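Local coordinates for protein cruciferin (Brassica napus, PDB 3KGL) that probably serves as a seed storage protein, an 11S globulin that acts as a nutrient reservoir, at residues Ala25-Trp31 against Phe45-Glu51; Ser67-Lys71 against Tyr349-Gly353. One frame throughout, in Å; residues are numbered along the deposited sequence.

Interaction 1. Residues Ala25-Trp31 against Phe45-Glu51; sequences AGRIEVW and FVRYIIE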
loop_
_atom_site.group_PDB
_atom_site.type_symbol
_atom_site.label_atom_id
_atom_site.label_comp_id
_atom_site.label_asym_id
_atom_site.label_seq_id
_atom_site.Cartn_x
_atom_site.Cartn_y
_atom_site.Cartn_z
ATOM N N ALA A 25 -1.668 -34.295 17.858
ATOM C CA ALA A 25 -0.621 -34.919 17.045
ATOM C C ALA A 25 0.352 -33.926 16.412
ATOM O O ALA A 25 0.767 -34.087 15.267
ATOM C CB ALA A 25 -1.231 -35.821 15.969
ATOM N N GLY A 26 0.724 -32.901 17.155
ATOM C CA GLY A 26 1.701 -31.959 16.659
ATOM C C GLY A 26 1.532 -30.639 17.365
ATOM O O GLY A 26 0.687 -30.507 18.263
ATOM N N ARG A 27 2.324 -29.653 16.965
ATOM C CA ARG A 27 2.195 -28.353 17.588
ATOM C C ARG A 27 2.569 -27.203 16.662
ATOM O O ARG A 27 3.405 -27.334 15.765
ATOM C CB ARG A 27 3.023 -28.305 18.870
ATOM C CG ARG A 27 4.467 -28.642 18.650
ATOM C CD ARG A 27 5.226 -28.737 19.939
ATOM N NE ARG A 27 6.539 -29.315 19.682
ATOM C CZ ARG A 27 7.630 -29.015 20.371
ATOM N NH1 ARG A 27 7.565 -28.135 21.368
ATOM N NH2 ARG A 27 8.784 -29.589 20.052
ATOM N N ILE A 28 1.926 -26.069 16.906
ATOM C CA ILE A 28 2.151 -24.852 16.149
ATOM C C ILE A 28 3.029 -23.927 16.991
ATOM O O ILE A 28 2.619 -23.446 18.042
ATOM C CB ILE A 28 0.794 -24.163 15.807
ATOM C CG1 ILE A 28 -0.099 -25.116 15.013
ATOM C CG2 ILE A 28 1.010 -22.881 15.030
ATOM C CD1 ILE A 28 -1.569 -24.869 15.203
ATOM N N GLU A 29 4.246 -23.687 16.530
ATOM C CA GLU A 29 5.153 -22.806 17.237
ATOM C C GLU A 29 5.211 -21.464 16.555
ATOM O O GLU A 29 5.637 -21.353 15.409
ATOM C CB GLU A 29 6.536 -23.443 17.317
ATOM C CG GLU A 29 6.488 -24.780 18.035
ATOM C CD GLU A 29 7.842 -25.372 18.261
ATOM O OE1 GLU A 29 8.624 -25.471 17.290
ATOM O OE2 GLU A 29 8.119 -25.748 19.416
ATOM N N VAL A 30 4.772 -20.438 17.263
ATOM C CA VAL A 30 4.583 -19.150 16.631
ATOM C C VAL A 30 5.490 -18.075 17.220
ATOM O O VAL A 30 5.584 -17.933 18.446
ATOM C CB VAL A 30 3.087 -18.741 16.662
ATOM C CG1 VAL A 30 2.403 -19.363 17.847
ATOM C CG2 VAL A 30 2.924 -17.234 16.662
ATOM N N TRP A 31 6.158 -17.345 16.318
ATOM C CA TRP A 31 7.093 -16.266 16.644
ATOM C C TRP A 31 6.379 -14.994 17.052
ATOM O O TRP A 31 5.229 -14.770 16.687
ATOM C CB TRP A 31 7.988 -15.960 15.453
ATOM C CG TRP A 31 9.293 -16.690 15.468
ATOM C CD1 TRP A 31 10.475 -16.219 15.933
ATOM C CD2 TRP A 31 9.554 -18.017 14.990
ATOM N NE1 TRP A 31 11.459 -17.161 15.781
ATOM C CE2 TRP A 31 10.919 -18.276 15.208
ATOM C CE3 TRP A 31 8.768 -19.010 14.407
ATOM C CZ2 TRP A 31 11.513 -19.475 14.865
ATOM C CZ3 TRP A 31 9.363 -20.208 14.068
ATOM C CH2 TRP A 31 10.721 -20.429 14.294
ATOM N N PHE A 45 6.183 -15.157 11.770
ATOM C CA PHE A 45 6.744 -16.423 11.317
ATOM C C PHE A 45 6.125 -17.525 12.175
ATOM O O PHE A 45 5.701 -17.264 13.297
ATOM C CB PHE A 45 8.266 -16.383 11.462
ATOM C CG PHE A 45 9.001 -17.383 10.613
ATOM C CD1 PHE A 45 9.286 -17.113 9.290
ATOM C CD2 PHE A 45 9.447 -18.582 11.152
ATOM C CE1 PHE A 45 9.971 -18.031 8.515
ATOM C CE2 PHE A 45 10.143 -19.502 10.369
ATOM C CZ PHE A 45 10.400 -19.223 9.061
ATOM N N VAL A 46 6.032 -18.738 11.641
ATOM C CA VAL A 46 5.421 -19.846 12.369
ATOM C C VAL A 46 5.994 -21.143 11.864
ATOM O O VAL A 46 6.416 -21.231 10.718
ATOM C CB VAL A 46 3.888 -19.891 12.188
ATOM C CG1 VAL A 46 3.537 -19.942 10.722
ATOM C CG2 VAL A 46 3.290 -21.089 12.918
ATOM N N ARG A 47 6.022 -22.154 12.721
ATOM C CA ARG A 47 6.502 -23.464 12.318
ATOM C C ARG A 47 5.467 -24.469 12.728
ATOM O O ARG A 47 5.106 -24.534 13.889
ATOM C CB ARG A 47 7.817 -23.805 13.008
ATOM C CG ARG A 47 8.250 -25.234 12.785
ATOM C CD ARG A 47 9.141 -25.740 13.906
ATOM N NE ARG A 47 10.493 -25.221 13.807
ATOM C CZ ARG A 47 11.092 -24.500 14.743
ATOM N NH1 ARG A 47 10.472 -24.213 15.877
ATOM N NH2 ARG A 47 12.328 -24.071 14.542
ATOM N N TYR A 48 4.965 -25.233 11.766
ATOM C CA TYR A 48 4.136 -26.380 12.076
ATOM C C TYR A 48 5.078 -27.533 12.323
ATOM O O TYR A 48 5.945 -27.800 11.487
ATOM C CB TYR A 48 3.254 -26.756 10.891
ATOM C CG TYR A 48 2.303 -25.688 10.412
ATOM C CD1 TYR A 48 1.801 -24.729 11.281
ATOM C CD2 TYR A 48 1.875 -25.667 9.091
ATOM C CE1 TYR A 48 0.917 -23.760 10.843
ATOM C CE2 TYR A 48 0.996 -24.711 8.647
ATOM C CZ TYR A 48 0.515 -23.759 9.523
ATOM O OH TYR A 48 -0.368 -22.807 9.068
ATOM N N ILE A 49 4.929 -28.220 13.456
ATOM C CA ILE A 49 5.629 -29.498 13.644
ATOM C C ILE A 49 4.676 -30.674 13.750
ATOM O O ILE A 49 4.156 -30.950 14.836
ATOM C CB ILE A 49 6.498 -29.536 14.888
ATOM C CG1 ILE A 49 7.225 -28.210 15.087
ATOM C CG2 ILE A 49 7.466 -30.645 14.731
ATOM C CD1 ILE A 49 8.445 -28.310 15.967
ATOM N N ILE A 50 4.472 -31.373 12.631
ATOM C CA ILE A 50 3.413 -32.377 12.537
ATOM C C ILE A 50 3.914 -33.812 12.714
ATOM O O ILE A 50 4.810 -34.264 11.996
ATOM C CB ILE A 50 2.621 -32.250 11.222
ATOM C CG1 ILE A 50 2.241 -30.790 10.979
ATOM C CG2 ILE A 50 1.373 -33.110 11.290
ATOM C CD1 ILE A 50 1.987 -30.467 9.540
ATOM N N GLU A 51 3.320 -34.520 13.675
ATOM C CA GLU A 51 3.739 -35.876 14.020
ATOM C C GLU A 51 3.229 -36.872 12.998
ATOM O O GLU A 51 2.721 -36.478 11.957
ATOM C CB GLU A 51 3.251 -36.256 15.421
ATOM C CG GLU A 51 4.024 -35.600 16.555
ATOM C CD GLU A 51 5.530 -35.862 16.474
ATOM O OE1 GLU A 51 5.965 -36.653 15.598
ATOM O OE2 GLU A 51 6.282 -35.279 17.291
#
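Glu-29 sends CG anti to its own carbonyl carbon (chi1 -59°) and then runs extended, while Arg-47 sends CG anti to its backbone N and bends at chi3. As a hydrogen-bonded pair the two residues share one face of an antiparallel strand pair in the N-terminal cupin domain, and these torsions lay their chains side by side. Their ends meet in a salt bridge, Glu-29 OE1 to Arg-47 NH1 at 2.6 Å. OE1 is met from above the carboxylate plane, and the two flat groups are turned 57° against each other. The other oxygen, Glu-29 OE2, lies over a face of the Arg-27 guanidinium, 3.1 Å from NH1. That pairing rests on charge alone, since no N-H points at the oxygen. Each carboxylate oxygen therefore has its own arginine. Ile-49 CD1 lies next to the Glu-29 carboxylate.

Beneath these side chains the backbone ladder is regular. Arg-27 pairs with Ile-49 and Glu-29 with Arg-47, each through two hydrogen bonds. Trp-31 N adds one to Phe-45 O, and Glu-51 N one to Ala-25 O.

Ile-28, Val-46 and Tyr-48 point to the opposite face. There Ile-28 CG2 meets Val-46 CG2 at 3.6 Å, and Tyr-56 of strand 54-61 packs against Ile-28 and stacks on Tyr-48.

At the Phe-45 end the aromatic pair is T-shaped. Phe-45 turns its edge to the face of the Trp-31 six-membered ring, with planes at 84° and centroids 4.9 Å apart. The same indole offers its rim to Arg-47: Trp-31 CH2 lies over one face of the guanidinium, 4.0 Å from Arg-47 NH2.

Interaction 2. Residues Ser67-Lys71 against Tyr349-Gly353; sequences SFVAK and YVTDG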
loop_
_atom_site.group_PDB
_atom_site.type_symbol
_atom_site.label_atom_id
_atom_site.label_comp_id
_atom_site.label_asym_id
_atom_site.label_seq_id
_atom_site.Cartn_x
_atom_site.Cartn_y
_atom_site.Cartn_z
ATOM N N SER A 67 5.213 -20.813 2.381
ATOM C CA SER A 67 5.597 -21.912 3.261
ATOM C C SER A 67 6.814 -22.627 2.698
ATOM O O SER A 67 7.019 -22.638 1.486
ATOM C CB SER A 67 4.435 -22.907 3.433
ATOM O OG SER A 67 3.239 -22.294 3.912
ATOM N N PHE A 68 7.617 -23.216 3.586
ATOM C CA PHE A 68 8.748 -24.067 3.203
ATOM C C PHE A 68 8.699 -25.346 4.033
ATOM O O PHE A 68 8.375 -25.308 5.218
ATOM C CB PHE A 68 10.062 -23.333 3.433
ATOM C CG PHE A 68 11.279 -24.090 2.981
ATOM C CD1 PHE A 68 11.707 -24.023 1.668
ATOM C CD2 PHE A 68 12.017 -24.847 3.882
ATOM C CE1 PHE A 68 12.841 -24.710 1.264
ATOM C CE2 PHE A 68 13.140 -25.537 3.486
ATOM C CZ PHE A 68 13.554 -25.469 2.173
ATOM N N VAL A 69 8.984 -26.483 3.405
ATOM C CA VAL A 69 9.019 -27.750 4.123
ATOM C C VAL A 69 10.473 -28.014 4.466
ATOM O O VAL A 69 11.302 -28.179 3.576
ATOM C CB VAL A 69 8.452 -28.910 3.282
ATOM C CG1 VAL A 69 6.943 -28.788 3.132
ATOM C CG2 VAL A 69 9.089 -28.907 1.933
ATOM N N ALA A 70 10.785 -28.016 5.759
ATOM C CA ALA A 70 12.171 -28.035 6.207
ATOM C C ALA A 70 12.628 -29.447 6.498
ATOM O O ALA A 70 13.761 -29.810 6.193
ATOM C CB ALA A 70 12.337 -27.174 7.430
ATOM N N LYS A 71 11.738 -30.226 7.105
ATOM C CA LYS A 71 11.993 -31.628 7.412
ATOM C C LYS A 71 10.743 -32.429 7.097
ATOM O O LYS A 71 9.651 -32.087 7.541
ATOM C CB LYS A 71 12.344 -31.834 8.902
ATOM C CG LYS A 71 13.130 -30.707 9.570
ATOM C CD LYS A 71 13.876 -31.162 10.837
ATOM C CE LYS A 71 15.243 -31.740 10.475
ATOM N NZ LYS A 71 15.917 -30.989 9.355
ATOM N N TYR A 349 15.912 -18.193 8.119
ATOM C CA TYR A 349 15.694 -19.359 8.961
ATOM C C TYR A 349 16.753 -20.404 8.653
ATOM O O TYR A 349 17.008 -20.717 7.487
ATOM C CB TYR A 349 14.277 -19.903 8.741
ATOM C CG TYR A 349 13.887 -21.134 9.530
ATOM C CD1 TYR A 349 13.375 -21.034 10.817
ATOM C CD2 TYR A 349 13.984 -22.400 8.961
ATOM C CE1 TYR A 349 12.998 -22.173 11.533
ATOM C CE2 TYR A 349 13.612 -23.539 9.659
ATOM C CZ TYR A 349 13.116 -23.422 10.941
ATOM O OH TYR A 349 12.746 -24.564 11.614
ATOM N N VAL A 350 17.388 -20.917 9.704
ATOM C CA VAL A 350 18.375 -21.969 9.560
ATOM C C VAL A 350 17.651 -23.310 9.611
ATOM O O VAL A 350 16.884 -23.565 10.536
ATOM C CB VAL A 350 19.402 -21.885 10.692
ATOM C CG1 VAL A 350 20.469 -22.977 10.554
ATOM C CG2 VAL A 350 20.025 -20.519 10.695
ATOM N N THR A 351 17.864 -24.158 8.610
ATOM C CA THR A 351 17.240 -25.475 8.618
ATOM C C THR A 351 18.251 -26.541 9.002
ATOM O O THR A 351 17.874 -27.645 9.379
ATOM C CB THR A 351 16.582 -25.845 7.260
ATOM O OG1 THR A 351 17.569 -25.901 6.222
ATOM C CG2 THR A 351 15.519 -24.839 6.889
ATOM N N ASP A 352 19.536 -26.200 8.928
ATOM C CA ASP A 352 20.592 -27.181 9.141
ATOM C C ASP A 352 21.929 -26.539 9.481
ATOM O O ASP A 352 22.464 -25.737 8.714
ATOM C CB ASP A 352 20.759 -28.044 7.891
ATOM C CG ASP A 352 19.576 -28.959 7.650
ATOM O OD1 ASP A 352 19.337 -29.820 8.529
ATOM O OD2 ASP A 352 18.899 -28.818 6.593
ATOM N N GLY A 353 22.478 -26.905 10.632
ATOM C CA GLY A 353 23.805 -26.454 10.985
ATOM C C GLY A 353 23.926 -25.029 11.492
ATOM O O GLY A 353 22.981 -24.429 12.012
#
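Strand 67-71 and strand 349-352 run at 41° to each other, and their axes come no nearer than 8.0 Å. They are not paired. Each belongs to the sheet of a different cupin domain, so side chains alone bridge the gap. The nearest CA atoms are those of Ala-70 and Thr-351, 6.2 Å apart. Both strands carry a classic beta bulge here. Ala-70 and Lys-71 share Val-174 as the residue opposite, and Thr-351 and Asp-352 share Arg-396.

The apolar part of the contact is small. Ala-70 and Thr-351 both point across the gap, and Ala-70 CB meets Thr-351 CG2 at 4.0 Å. With chi1 62° Thr-351 OG1 sits between the backbone N and the carbonyl carbon, and the methyl CG2 is left anti to the carbonyl carbon. Phe-68 CE2 approaches the same methyl at 4.2 Å, and the Tyr-349 ring grazes Ala-70 CB through CE2. The Thr-351 hydroxyl is engaged by Arg-327.

At the outer, partly exposed end, the Lys-71 chain bends at chi3 and chi4 and brings NZ over to the other strand. NZ lies 3.7 Å from Asp-352 OD1, a long salt bridge. Asp-352 OD2 forms a salt bridge with Arg-396. The carboxylate thus has two positive partners, one at long range.

Strand 173-180 lies beside strand 67-71 in the N-terminal sheet. Strand 394-401 is the corresponding neighbour of strand 349-352, and its Ile-398 and Phe-400 pack on Phe-68. Strand 153-157 flanks strand 67-71 on its other side, and Gln-374 touches both Lys-71 and Asp-352.

Overall arrangement
Interaction 1 joins neighbouring strands within the N-terminal cupin sheet. Interaction 2 joins that sheet, which also holds strand 65-71, to the sheet of the C-terminal cupin domain. Both contacts are mostly buried. Interaction 1 reaches the surface at Arg-27, interaction 2 only a partly exposed edge at Lys-71 and Asp-352. The first is a broad strand pairing of 665 Å², tied by backbone bonds and an ion pair. The second buries 160 Å² and relies on apolar side chains and one long ion pair. They meet at Tyr-349, whose OH lies 3.0 Å from Arg-47 NH2, probably hydrogen-bonded. Phe-45 and Trp-31 also pack on the Tyr-349 ring, so the inter-domain interface continues into interaction 1.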